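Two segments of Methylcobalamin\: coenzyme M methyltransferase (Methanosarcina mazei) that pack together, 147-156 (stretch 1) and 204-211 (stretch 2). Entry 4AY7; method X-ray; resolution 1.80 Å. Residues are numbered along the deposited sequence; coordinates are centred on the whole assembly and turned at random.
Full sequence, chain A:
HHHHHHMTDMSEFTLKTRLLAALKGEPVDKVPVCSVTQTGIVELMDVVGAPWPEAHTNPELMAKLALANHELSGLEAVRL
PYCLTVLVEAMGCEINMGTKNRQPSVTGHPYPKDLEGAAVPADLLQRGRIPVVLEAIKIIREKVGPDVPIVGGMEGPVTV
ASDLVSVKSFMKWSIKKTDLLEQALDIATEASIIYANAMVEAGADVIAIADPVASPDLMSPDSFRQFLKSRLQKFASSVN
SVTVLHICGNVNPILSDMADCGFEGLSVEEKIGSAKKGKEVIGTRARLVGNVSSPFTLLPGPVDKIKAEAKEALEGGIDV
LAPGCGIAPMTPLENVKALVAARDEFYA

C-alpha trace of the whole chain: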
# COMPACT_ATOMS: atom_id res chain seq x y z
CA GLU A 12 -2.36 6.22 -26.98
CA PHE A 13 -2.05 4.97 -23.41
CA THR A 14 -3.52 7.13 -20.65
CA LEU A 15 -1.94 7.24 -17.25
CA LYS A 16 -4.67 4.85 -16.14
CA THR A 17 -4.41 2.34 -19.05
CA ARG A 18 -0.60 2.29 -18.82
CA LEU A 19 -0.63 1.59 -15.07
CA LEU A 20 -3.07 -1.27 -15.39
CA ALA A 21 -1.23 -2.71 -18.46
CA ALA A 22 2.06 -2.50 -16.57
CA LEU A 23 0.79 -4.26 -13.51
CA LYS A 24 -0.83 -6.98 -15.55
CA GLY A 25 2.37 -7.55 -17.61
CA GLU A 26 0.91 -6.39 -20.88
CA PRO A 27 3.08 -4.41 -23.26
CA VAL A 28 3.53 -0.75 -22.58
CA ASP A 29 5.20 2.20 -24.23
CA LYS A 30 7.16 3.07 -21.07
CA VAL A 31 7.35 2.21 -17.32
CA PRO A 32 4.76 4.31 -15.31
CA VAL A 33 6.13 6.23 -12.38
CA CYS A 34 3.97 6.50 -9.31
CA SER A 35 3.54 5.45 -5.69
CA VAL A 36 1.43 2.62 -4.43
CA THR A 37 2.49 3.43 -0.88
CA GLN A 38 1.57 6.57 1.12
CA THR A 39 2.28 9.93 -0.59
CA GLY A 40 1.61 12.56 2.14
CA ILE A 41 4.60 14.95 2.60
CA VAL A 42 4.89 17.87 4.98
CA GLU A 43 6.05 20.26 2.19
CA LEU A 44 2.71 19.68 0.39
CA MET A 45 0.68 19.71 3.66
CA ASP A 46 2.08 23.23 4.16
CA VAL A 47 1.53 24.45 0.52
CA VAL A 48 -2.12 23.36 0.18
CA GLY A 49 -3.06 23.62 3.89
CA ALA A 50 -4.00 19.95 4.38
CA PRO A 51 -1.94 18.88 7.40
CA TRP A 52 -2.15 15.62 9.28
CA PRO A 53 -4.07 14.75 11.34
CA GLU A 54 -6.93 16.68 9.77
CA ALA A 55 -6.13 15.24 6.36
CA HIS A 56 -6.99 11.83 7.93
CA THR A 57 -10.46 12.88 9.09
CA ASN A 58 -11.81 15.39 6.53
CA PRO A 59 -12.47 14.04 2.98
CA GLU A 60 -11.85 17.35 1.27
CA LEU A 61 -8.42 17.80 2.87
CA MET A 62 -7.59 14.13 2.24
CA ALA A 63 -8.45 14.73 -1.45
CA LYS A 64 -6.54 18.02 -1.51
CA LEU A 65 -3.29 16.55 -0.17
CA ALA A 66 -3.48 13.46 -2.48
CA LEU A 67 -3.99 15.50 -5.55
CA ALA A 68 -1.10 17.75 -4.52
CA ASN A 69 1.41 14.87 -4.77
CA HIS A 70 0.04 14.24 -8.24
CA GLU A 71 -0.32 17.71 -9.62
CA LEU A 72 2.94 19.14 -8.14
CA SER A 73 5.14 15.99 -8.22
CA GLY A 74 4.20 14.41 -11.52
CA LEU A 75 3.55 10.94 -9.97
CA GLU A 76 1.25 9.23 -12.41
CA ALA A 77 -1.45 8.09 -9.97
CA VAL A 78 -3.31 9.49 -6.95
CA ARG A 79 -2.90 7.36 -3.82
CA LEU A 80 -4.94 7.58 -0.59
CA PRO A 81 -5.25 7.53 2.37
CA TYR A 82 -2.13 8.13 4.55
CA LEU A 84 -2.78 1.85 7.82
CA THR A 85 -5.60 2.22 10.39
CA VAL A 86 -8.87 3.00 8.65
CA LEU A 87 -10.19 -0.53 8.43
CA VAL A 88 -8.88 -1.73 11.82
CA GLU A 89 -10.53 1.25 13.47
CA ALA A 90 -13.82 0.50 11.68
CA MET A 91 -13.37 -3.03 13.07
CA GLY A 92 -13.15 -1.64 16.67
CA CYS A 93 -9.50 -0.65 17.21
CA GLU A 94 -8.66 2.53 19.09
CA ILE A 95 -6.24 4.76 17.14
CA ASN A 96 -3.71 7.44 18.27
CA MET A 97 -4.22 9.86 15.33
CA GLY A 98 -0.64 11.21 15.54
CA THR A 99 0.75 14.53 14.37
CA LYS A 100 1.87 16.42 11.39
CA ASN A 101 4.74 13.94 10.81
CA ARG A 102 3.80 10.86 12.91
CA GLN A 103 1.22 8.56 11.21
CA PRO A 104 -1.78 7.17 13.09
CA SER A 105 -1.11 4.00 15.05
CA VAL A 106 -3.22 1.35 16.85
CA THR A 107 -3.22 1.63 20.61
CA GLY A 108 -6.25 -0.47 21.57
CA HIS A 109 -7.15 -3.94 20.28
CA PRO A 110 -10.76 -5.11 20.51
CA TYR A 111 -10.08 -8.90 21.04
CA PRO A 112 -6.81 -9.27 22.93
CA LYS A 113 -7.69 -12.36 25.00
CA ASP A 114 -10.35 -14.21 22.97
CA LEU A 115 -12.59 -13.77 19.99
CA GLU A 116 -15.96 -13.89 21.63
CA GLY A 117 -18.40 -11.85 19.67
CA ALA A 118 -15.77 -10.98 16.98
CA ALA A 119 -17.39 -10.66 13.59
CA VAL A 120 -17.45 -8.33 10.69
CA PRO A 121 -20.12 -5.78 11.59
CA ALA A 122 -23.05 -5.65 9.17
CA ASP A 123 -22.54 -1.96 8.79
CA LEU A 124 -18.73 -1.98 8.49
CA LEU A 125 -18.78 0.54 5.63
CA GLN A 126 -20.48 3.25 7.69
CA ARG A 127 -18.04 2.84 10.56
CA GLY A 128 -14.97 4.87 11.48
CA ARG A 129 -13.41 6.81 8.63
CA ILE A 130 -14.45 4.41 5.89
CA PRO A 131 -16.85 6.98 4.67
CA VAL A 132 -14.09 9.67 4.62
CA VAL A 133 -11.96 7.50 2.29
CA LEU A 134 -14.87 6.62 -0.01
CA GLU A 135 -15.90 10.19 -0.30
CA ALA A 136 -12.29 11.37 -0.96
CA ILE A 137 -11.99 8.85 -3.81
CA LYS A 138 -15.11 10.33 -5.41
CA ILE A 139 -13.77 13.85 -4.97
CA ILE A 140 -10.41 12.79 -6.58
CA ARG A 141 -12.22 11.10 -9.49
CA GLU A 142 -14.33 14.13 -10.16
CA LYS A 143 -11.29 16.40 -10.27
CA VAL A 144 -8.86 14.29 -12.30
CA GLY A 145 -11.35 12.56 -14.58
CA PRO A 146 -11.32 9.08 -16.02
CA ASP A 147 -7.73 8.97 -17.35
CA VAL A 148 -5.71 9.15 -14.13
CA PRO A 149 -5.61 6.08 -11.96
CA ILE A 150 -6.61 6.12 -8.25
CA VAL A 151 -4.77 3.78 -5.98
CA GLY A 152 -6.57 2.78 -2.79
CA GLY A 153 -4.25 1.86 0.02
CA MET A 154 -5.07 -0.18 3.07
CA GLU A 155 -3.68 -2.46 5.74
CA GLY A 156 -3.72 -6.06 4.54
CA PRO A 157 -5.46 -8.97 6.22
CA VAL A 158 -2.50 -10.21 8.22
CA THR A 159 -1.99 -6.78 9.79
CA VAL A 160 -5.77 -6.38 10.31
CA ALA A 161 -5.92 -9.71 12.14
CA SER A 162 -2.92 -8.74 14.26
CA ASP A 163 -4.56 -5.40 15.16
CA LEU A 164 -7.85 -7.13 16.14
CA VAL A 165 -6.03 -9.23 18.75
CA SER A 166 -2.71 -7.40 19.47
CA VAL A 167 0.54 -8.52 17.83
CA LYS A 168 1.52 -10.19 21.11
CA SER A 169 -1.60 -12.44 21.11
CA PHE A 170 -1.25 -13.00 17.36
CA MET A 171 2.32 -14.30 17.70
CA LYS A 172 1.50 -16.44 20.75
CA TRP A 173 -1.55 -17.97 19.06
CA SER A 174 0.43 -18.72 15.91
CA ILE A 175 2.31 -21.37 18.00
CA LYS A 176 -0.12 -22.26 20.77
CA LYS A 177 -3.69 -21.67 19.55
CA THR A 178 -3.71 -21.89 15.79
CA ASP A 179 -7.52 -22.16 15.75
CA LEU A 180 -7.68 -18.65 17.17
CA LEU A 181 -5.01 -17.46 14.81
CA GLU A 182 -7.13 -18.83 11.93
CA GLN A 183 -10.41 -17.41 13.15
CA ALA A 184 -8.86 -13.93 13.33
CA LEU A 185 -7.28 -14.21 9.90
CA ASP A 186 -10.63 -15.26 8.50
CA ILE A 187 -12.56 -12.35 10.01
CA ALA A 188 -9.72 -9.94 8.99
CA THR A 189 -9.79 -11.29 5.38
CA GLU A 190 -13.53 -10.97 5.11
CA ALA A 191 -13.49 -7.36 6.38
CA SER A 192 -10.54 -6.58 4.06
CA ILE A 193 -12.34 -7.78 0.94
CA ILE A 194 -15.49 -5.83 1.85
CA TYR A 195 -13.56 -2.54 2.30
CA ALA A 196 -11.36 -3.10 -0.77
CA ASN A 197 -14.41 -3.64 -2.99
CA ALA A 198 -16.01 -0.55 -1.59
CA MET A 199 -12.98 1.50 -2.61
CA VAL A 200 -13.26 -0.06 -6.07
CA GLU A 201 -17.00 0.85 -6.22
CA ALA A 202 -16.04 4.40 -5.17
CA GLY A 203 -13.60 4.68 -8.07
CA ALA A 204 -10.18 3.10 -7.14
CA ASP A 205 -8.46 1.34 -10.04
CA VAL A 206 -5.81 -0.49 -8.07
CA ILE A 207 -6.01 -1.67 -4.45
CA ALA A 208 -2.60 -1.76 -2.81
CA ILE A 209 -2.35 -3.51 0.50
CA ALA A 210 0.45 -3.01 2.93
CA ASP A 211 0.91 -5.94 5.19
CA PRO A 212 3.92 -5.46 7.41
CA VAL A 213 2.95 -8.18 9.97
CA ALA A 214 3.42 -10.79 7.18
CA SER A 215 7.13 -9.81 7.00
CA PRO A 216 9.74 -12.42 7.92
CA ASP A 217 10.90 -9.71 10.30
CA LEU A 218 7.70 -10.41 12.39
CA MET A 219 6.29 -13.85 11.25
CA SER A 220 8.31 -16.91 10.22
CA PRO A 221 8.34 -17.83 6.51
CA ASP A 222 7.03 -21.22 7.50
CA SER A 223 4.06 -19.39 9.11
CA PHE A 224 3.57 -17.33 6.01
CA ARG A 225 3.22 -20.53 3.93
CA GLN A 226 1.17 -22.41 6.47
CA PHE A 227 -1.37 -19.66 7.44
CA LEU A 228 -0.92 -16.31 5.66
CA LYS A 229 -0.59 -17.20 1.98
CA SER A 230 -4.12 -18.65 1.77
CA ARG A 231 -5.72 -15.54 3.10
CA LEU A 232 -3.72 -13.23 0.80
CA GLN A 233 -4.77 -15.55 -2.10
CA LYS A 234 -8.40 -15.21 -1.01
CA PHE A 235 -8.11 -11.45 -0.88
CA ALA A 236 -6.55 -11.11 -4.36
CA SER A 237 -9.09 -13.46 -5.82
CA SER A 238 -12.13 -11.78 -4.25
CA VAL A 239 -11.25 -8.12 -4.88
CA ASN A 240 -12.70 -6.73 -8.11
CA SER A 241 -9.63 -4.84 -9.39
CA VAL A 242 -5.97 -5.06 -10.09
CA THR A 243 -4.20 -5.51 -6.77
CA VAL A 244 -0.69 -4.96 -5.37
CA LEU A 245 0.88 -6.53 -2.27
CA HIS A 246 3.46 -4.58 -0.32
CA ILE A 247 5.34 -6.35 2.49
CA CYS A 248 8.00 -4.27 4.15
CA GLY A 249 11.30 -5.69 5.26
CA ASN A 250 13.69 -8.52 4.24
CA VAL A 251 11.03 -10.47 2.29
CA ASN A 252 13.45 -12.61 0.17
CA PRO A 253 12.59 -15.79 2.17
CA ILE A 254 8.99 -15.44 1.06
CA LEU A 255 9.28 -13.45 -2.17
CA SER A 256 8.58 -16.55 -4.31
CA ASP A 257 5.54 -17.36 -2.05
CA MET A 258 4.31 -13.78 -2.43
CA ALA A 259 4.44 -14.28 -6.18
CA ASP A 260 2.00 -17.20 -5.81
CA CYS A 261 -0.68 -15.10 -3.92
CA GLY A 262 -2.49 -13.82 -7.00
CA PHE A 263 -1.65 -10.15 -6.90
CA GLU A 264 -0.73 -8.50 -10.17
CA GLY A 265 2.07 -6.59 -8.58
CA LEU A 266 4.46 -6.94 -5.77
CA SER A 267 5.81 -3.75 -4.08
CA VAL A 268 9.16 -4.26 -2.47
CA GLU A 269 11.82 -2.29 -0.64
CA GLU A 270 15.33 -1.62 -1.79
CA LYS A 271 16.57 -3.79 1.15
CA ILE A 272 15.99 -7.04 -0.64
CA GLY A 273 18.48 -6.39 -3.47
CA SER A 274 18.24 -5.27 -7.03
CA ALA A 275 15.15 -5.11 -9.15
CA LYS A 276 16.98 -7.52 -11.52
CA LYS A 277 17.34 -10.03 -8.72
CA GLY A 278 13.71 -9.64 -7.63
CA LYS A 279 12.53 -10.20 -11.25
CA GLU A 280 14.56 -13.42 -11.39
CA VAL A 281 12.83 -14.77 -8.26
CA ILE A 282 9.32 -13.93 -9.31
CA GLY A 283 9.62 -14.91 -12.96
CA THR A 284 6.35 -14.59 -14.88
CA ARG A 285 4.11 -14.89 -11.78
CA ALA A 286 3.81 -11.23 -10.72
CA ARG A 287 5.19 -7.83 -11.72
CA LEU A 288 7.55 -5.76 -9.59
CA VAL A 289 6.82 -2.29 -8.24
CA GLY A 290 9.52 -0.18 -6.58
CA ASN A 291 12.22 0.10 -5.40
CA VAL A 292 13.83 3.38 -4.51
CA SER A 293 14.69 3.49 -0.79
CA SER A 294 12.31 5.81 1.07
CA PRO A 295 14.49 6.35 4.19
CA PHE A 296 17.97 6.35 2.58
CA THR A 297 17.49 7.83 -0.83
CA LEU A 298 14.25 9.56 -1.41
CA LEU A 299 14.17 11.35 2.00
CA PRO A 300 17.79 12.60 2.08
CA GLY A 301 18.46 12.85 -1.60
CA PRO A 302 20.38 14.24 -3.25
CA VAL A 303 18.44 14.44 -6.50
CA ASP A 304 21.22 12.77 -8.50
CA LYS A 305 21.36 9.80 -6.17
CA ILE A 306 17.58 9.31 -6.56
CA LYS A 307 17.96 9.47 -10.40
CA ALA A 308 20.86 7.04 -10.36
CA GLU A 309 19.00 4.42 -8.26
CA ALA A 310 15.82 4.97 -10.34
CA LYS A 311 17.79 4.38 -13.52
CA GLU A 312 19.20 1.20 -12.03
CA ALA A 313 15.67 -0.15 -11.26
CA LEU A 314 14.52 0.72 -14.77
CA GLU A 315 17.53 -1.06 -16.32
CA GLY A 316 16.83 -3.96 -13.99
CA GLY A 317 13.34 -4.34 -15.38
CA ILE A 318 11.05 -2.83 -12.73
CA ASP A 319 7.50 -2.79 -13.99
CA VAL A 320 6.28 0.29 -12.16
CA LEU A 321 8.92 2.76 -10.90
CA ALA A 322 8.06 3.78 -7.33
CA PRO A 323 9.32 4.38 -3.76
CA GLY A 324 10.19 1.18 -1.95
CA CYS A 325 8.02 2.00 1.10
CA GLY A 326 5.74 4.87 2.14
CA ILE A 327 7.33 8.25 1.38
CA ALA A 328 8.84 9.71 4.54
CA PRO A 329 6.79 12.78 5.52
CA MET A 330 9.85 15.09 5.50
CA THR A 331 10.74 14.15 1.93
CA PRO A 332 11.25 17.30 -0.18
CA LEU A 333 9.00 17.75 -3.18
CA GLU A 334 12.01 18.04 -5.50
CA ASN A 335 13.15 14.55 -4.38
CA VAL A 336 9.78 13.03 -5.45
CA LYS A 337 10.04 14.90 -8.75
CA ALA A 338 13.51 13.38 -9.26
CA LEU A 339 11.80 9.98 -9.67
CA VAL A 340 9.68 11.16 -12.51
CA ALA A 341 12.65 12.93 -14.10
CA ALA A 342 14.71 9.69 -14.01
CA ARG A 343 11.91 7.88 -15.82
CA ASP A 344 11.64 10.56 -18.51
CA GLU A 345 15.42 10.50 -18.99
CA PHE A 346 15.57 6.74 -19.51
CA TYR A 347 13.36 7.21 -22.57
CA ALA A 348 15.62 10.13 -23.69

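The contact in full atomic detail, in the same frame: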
# COMPACT_ATOMS: atom_id res chain seq x y z
N ASP A 147 -9.02 9.43 -16.81
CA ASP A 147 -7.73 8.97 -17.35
C ASP A 147 -6.52 8.91 -16.42
O ASP A 147 -5.43 8.52 -16.87
CB ASP A 147 -7.38 9.81 -18.57
CG ASP A 147 -8.42 9.65 -19.70
OD1 ASP A 147 -9.16 8.61 -19.79
OD2 ASP A 147 -8.44 10.55 -20.55
N VAL A 148 -6.71 9.28 -15.17
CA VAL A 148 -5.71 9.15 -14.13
C VAL A 148 -6.14 8.06 -13.19
O VAL A 148 -7.30 8.06 -12.74
CB VAL A 148 -5.60 10.45 -13.37
CG1 VAL A 148 -4.58 10.35 -12.25
CG2 VAL A 148 -5.22 11.55 -14.32
N PRO A 149 -5.23 7.16 -12.85
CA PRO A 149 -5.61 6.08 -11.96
C PRO A 149 -5.61 6.50 -10.47
O PRO A 149 -4.79 7.29 -10.07
CB PRO A 149 -4.53 5.04 -12.23
CG PRO A 149 -3.30 5.82 -12.50
CD PRO A 149 -3.80 7.07 -13.24
N ILE A 150 -6.48 5.89 -9.67
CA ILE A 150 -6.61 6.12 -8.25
C ILE A 150 -6.24 4.83 -7.61
O ILE A 150 -6.80 3.80 -7.93
CB ILE A 150 -8.04 6.51 -7.84
CG1 ILE A 150 -8.45 7.78 -8.54
CG2 ILE A 150 -8.15 6.65 -6.30
CD1 ILE A 150 -9.88 8.21 -8.21
N VAL A 151 -5.21 4.89 -6.78
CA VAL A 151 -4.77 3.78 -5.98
C VAL A 151 -5.32 3.89 -4.51
O VAL A 151 -5.06 4.85 -3.81
CB VAL A 151 -3.26 3.75 -5.91
CG1 VAL A 151 -2.86 2.54 -5.09
CG2 VAL A 151 -2.66 3.67 -7.34
N GLY A 152 -6.11 2.92 -4.11
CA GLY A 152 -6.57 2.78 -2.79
C GLY A 152 -5.66 1.93 -1.95
O GLY A 152 -5.55 0.75 -2.17
N GLY A 153 -5.12 2.53 -0.91
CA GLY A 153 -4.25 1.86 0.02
C GLY A 153 -4.96 1.42 1.26
O GLY A 153 -5.91 2.10 1.73
N MET A 154 -4.52 0.29 1.81
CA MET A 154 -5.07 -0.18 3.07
C MET A 154 -4.14 -1.20 3.69
O MET A 154 -3.32 -1.81 3.02
CB MET A 154 -6.45 -0.79 2.86
CG MET A 154 -6.43 -1.87 1.80
SD MET A 154 -8.00 -2.69 1.43
CE MET A 154 -8.09 -3.84 2.80
N GLU A 155 -4.29 -1.38 4.97
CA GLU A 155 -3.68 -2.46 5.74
C GLU A 155 -4.24 -3.79 5.26
O GLU A 155 -5.39 -3.90 4.89
CB GLU A 155 -3.89 -2.23 7.28
CG GLU A 155 -5.31 -2.19 7.73
CD GLU A 155 -5.93 -0.78 7.69
OE1 GLU A 155 -5.62 0.04 6.77
OE2 GLU A 155 -6.78 -0.49 8.54
N GLY A 156 -3.36 -4.77 5.12
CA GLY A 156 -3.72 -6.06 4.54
C GLY A 156 -4.24 -7.00 5.63
O GLY A 156 -4.14 -6.68 6.85
N ALA A 204 -11.58 3.57 -7.14
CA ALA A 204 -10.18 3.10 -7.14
C ALA A 204 -10.00 2.09 -8.25
O ALA A 204 -10.86 1.24 -8.51
CB ALA A 204 -9.76 2.45 -5.80
N ASP A 205 -8.85 2.19 -8.89
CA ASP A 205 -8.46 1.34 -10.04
C ASP A 205 -7.55 0.20 -9.64
O ASP A 205 -7.52 -0.86 -10.31
CB ASP A 205 -7.76 2.21 -11.09
CG ASP A 205 -8.68 3.31 -11.64
OD1 ASP A 205 -9.79 3.05 -12.21
OD2 ASP A 205 -8.36 4.48 -11.41
N VAL A 206 -6.74 0.47 -8.62
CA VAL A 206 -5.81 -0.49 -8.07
C VAL A 206 -6.03 -0.48 -6.57
O VAL A 206 -6.18 0.60 -6.01
CB VAL A 206 -4.38 -0.00 -8.39
CG1 VAL A 206 -3.35 -0.91 -7.70
CG2 VAL A 206 -4.17 0.04 -9.89
N ILE A 207 -6.01 -1.63 -5.91
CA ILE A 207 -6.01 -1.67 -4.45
C ILE A 207 -4.63 -2.18 -4.14
O ILE A 207 -4.30 -3.25 -4.60
CB ILE A 207 -7.10 -2.59 -3.79
CG1 ILE A 207 -8.47 -2.14 -4.31
CG2 ILE A 207 -6.95 -2.55 -2.26
CD1 ILE A 207 -8.84 -0.68 -3.90
N ALA A 208 -3.89 -1.41 -3.35
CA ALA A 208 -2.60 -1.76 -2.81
C ALA A 208 -2.61 -2.00 -1.31
O ALA A 208 -2.91 -1.07 -0.49
CB ALA A 208 -1.62 -0.65 -3.13
N ILE A 209 -2.33 -3.24 -0.90
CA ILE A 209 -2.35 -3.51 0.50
C ILE A 209 -0.95 -3.52 1.05
O ILE A 209 -0.01 -3.98 0.42
CB ILE A 209 -3.10 -4.79 0.86
CG1 ILE A 209 -2.34 -6.03 0.45
CG2 ILE A 209 -4.54 -4.75 0.27
CD1 ILE A 209 -3.04 -7.33 0.82
N ALA A 210 -0.81 -3.01 2.25
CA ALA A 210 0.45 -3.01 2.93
C ALA A 210 0.30 -3.94 4.10
O ALA A 210 -0.56 -3.72 4.95
CB ALA A 210 0.85 -1.59 3.34
N ASP A 211 1.10 -4.98 4.18
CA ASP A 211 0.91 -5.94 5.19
C ASP A 211 2.18 -6.22 5.95
O ASP A 211 2.72 -7.30 5.87
CB ASP A 211 0.33 -7.23 4.56
CG ASP A 211 -0.75 -7.91 5.45
OD1 ASP A 211 -0.69 -7.66 6.67
OD2 ASP A 211 -1.60 -8.74 4.95

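The apolar part of this contact lies on both faces of a two-strand parallel pairing, 150-155 against 206-210, whose axes approach to 4.6 Å with 27° between their N-to-C directions. On one face Met154 bridges two isoleucines: its SD lies 3.8 Å from Ile207 CG2 and its CG 3.8 Å from Ile209 CG2. On the other face Val151 CG1 packs 3.9 Å from Ala208 CB, and Val151 CG2 lies 4.2 Å from Val206 CB.

Gly152 faces Ile207 in register, their CA atoms 4.8 Å apart. It has no side chain, and an ideal CB built on it would sit 3.2 Å from Ile207 CD1 and 3.5 Å from Ala204 CB, a tight fit on both counts.

The register follows from the backbone hydrogen bonds, in which alternate residues of stretch 1 use both N and O, as expected for parallel strands. Gly152 N donates to Val206 O (3.0 Å) and Gly152 O accepts from Ala208 N (3.0 Å); Met154 N then donates to Ala208 O (3.1 Å), and Met154 O accepts from Ala210 N (2.9 Å). CA-H...O contacts supplement this ladder, the shortest from Ile209 CA to Met154 O at 3.2 Å.

At the C-terminal end, Gly156 N donates to Ala210 O (3.0 Å) just before a helix begins. Here an ideal CB would clash, 2.5 Å from Asp211 OD2, so the close approach of that carboxylate depends on the bare glycine backbone.

At the opposite end the pairing becomes more polar. Asp205 grips Ile150 twice: Asp205 N donates to Ile150 O (2.8 Å, 168°), while Ile150 N donates to Asp205 OD2 (2.9 Å, 158°). Ile150 O also accepts a weak bond from Val206 N at 3.4 Å. The carboxylate thus takes up a strand NH through a side chain rather than a backbone carbonyl.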